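PDB 2XFD: carbohydrate binding module from Escherichia coli, which binds carbohydrates in a calcium-dependent manner, here the glucose disaccharide cellobiose, and probably also xylan. Local coordinates for residues A[16-21]-A[30-35]. Sequence-based numbering, arbitrary orientation.
Sequences ESVSLQ and WTLTTA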
# COMPACT_ATOMS: atom_id res chain seq x y z
N GLU A 16 6.54 7.74 -7.35
CA GLU A 16 6.10 6.43 -7.00
C GLU A 16 4.66 6.20 -7.42
O GLU A 16 3.78 7.05 -7.29
CB GLU A 16 6.25 6.18 -5.50
CG GLU A 16 7.67 6.27 -5.02
CD GLU A 16 8.21 7.64 -4.65
OE1 GLU A 16 7.52 8.67 -4.91
OE2 GLU A 16 9.35 7.68 -4.06
N SER A 17 4.40 4.94 -7.88
CA SER A 17 3.08 4.47 -8.26
C SER A 17 2.62 3.37 -7.33
O SER A 17 3.37 2.41 -7.06
CB SER A 17 3.04 3.97 -9.69
OG SER A 17 1.73 3.63 -10.09
N VAL A 18 1.39 3.45 -6.84
CA VAL A 18 0.78 2.40 -6.08
C VAL A 18 -0.54 1.99 -6.73
O VAL A 18 -1.24 2.77 -7.38
CB VAL A 18 0.54 2.75 -4.62
CG1 VAL A 18 1.86 2.94 -3.93
CG2 VAL A 18 -0.39 3.94 -4.46
N SER A 19 -0.88 0.75 -6.49
CA SER A 19 -2.15 0.15 -6.91
C SER A 19 -2.90 -0.38 -5.70
O SER A 19 -2.36 -1.12 -4.90
CB SER A 19 -1.86 -0.99 -7.87
OG SER A 19 -1.30 -0.52 -9.07
N LEU A 20 -4.16 -0.02 -5.64
CA LEU A 20 -5.11 -0.65 -4.71
C LEU A 20 -5.67 -1.89 -5.41
O LEU A 20 -6.26 -1.73 -6.49
CB LEU A 20 -6.25 0.33 -4.39
CG LEU A 20 -7.33 -0.26 -3.53
CD1 LEU A 20 -6.90 -0.70 -2.15
CD2 LEU A 20 -8.47 0.75 -3.41
N GLN A 21 -5.50 -3.03 -4.81
CA GLN A 21 -5.94 -4.31 -5.39
C GLN A 21 -6.91 -5.00 -4.45
O GLN A 21 -6.74 -4.91 -3.23
CB GLN A 21 -4.73 -5.21 -5.62
CG GLN A 21 -3.67 -4.60 -6.49
CD GLN A 21 -2.43 -5.48 -6.57
OE1 GLN A 21 -1.96 -6.02 -5.59
NE2 GLN A 21 -1.87 -5.54 -7.72
N TRP A 30 -2.53 5.15 -8.53
CA TRP A 30 -2.22 6.52 -8.24
C TRP A 30 -0.74 6.76 -8.31
O TRP A 30 0.06 5.92 -7.89
CB TRP A 30 -2.74 6.92 -6.86
CG TRP A 30 -4.21 6.85 -6.72
CD1 TRP A 30 -5.12 7.73 -7.22
CD2 TRP A 30 -4.97 5.93 -5.93
NE1 TRP A 30 -6.38 7.41 -6.86
CE2 TRP A 30 -6.31 6.32 -6.04
CE3 TRP A 30 -4.63 4.84 -5.10
CZ2 TRP A 30 -7.33 5.66 -5.35
CZ3 TRP A 30 -5.65 4.18 -4.44
CH2 TRP A 30 -6.98 4.64 -4.54
N THR A 31 -0.36 7.94 -8.74
CA THR A 31 0.97 8.45 -8.49
C THR A 31 0.95 9.25 -7.19
O THR A 31 0.01 10.01 -6.95
CB THR A 31 1.43 9.39 -9.65
OG1 THR A 31 1.31 8.72 -10.89
CG2 THR A 31 2.88 9.83 -9.45
N LEU A 32 1.93 9.03 -6.33
CA LEU A 32 2.01 9.67 -5.03
C LEU A 32 2.79 10.96 -5.06
O LEU A 32 3.61 11.18 -5.96
CB LEU A 32 2.59 8.71 -4.01
CG LEU A 32 1.81 7.39 -3.81
CD1 LEU A 32 2.47 6.55 -2.79
CD2 LEU A 32 0.38 7.62 -3.45
N THR A 33 2.54 11.81 -4.07
CA THR A 33 3.40 12.95 -3.83
C THR A 33 4.32 12.63 -2.66
O THR A 33 4.20 11.59 -2.04
CB THR A 33 2.50 14.17 -3.51
OG1 THR A 33 1.90 13.92 -2.22
CG2 THR A 33 1.51 14.48 -4.59
N THR A 34 5.14 13.63 -2.26
CA THR A 34 6.09 13.45 -1.21
C THR A 34 5.52 13.69 0.19
O THR A 34 6.26 13.66 1.17
CB THR A 34 7.35 14.29 -1.40
OG1 THR A 34 6.90 15.66 -1.36
CG2 THR A 34 8.05 13.99 -2.66
N ALA A 35 4.22 13.96 0.31
CA ALA A 35 3.54 14.15 1.58
C ALA A 35 2.37 13.19 1.63
O ALA A 35 1.74 12.87 0.65
CB ALA A 35 3.06 15.56 1.81
O HOH W 1 0.92 5.90 -11.39
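V18 and W30 form a hydrogen-bonded antiparallel pair, joined by two backbone bonds, one donated from each side, V18 N to W30 O (3.0 Å) and W30 N to V18 O (2.9 Å). One step further, L32 N donates to E16 O in a nearly straight bond (170°), carrying the pairing just past the strand end. The tight side is the face bearing V18, L20, W30 and L32. There the side chains of V18 and L32 cross at about a right angle, with V18 CG1 3.8 Å from L32 CD1 and V18 CG2 3.9 Å from L32 CD2; branched aliphatic residues suit this place because each offers two methyls. W30 CG stands anti to its carbonyl carbon (chi1 -63°), and the indole reaches along the sheet until W30 CZ3 lies 3.9 Å from L20 CB, while V18 CG2 approaches the ring edge less closely. An alanine at L32 would probably leave both V18 methyls without their L32 partners and open a gap beside V62 and A9. The other face is looser: S17 and T31, a non-hydrogen-bonded pair, are linked through a water, 2.7 Å from S17 OG and 2.9 Å from T31 OG1, as befits small hydroxyl residues facing solvent. The hairpin of strands 17-22 and 25-31 forms the edge of a four-stranded antiparallel sheet, with 48-53 next to 17-22, and its apolar face packs against strands 4-11 and 62-69 of the other large sheet, one wall of a beta-sandwich core.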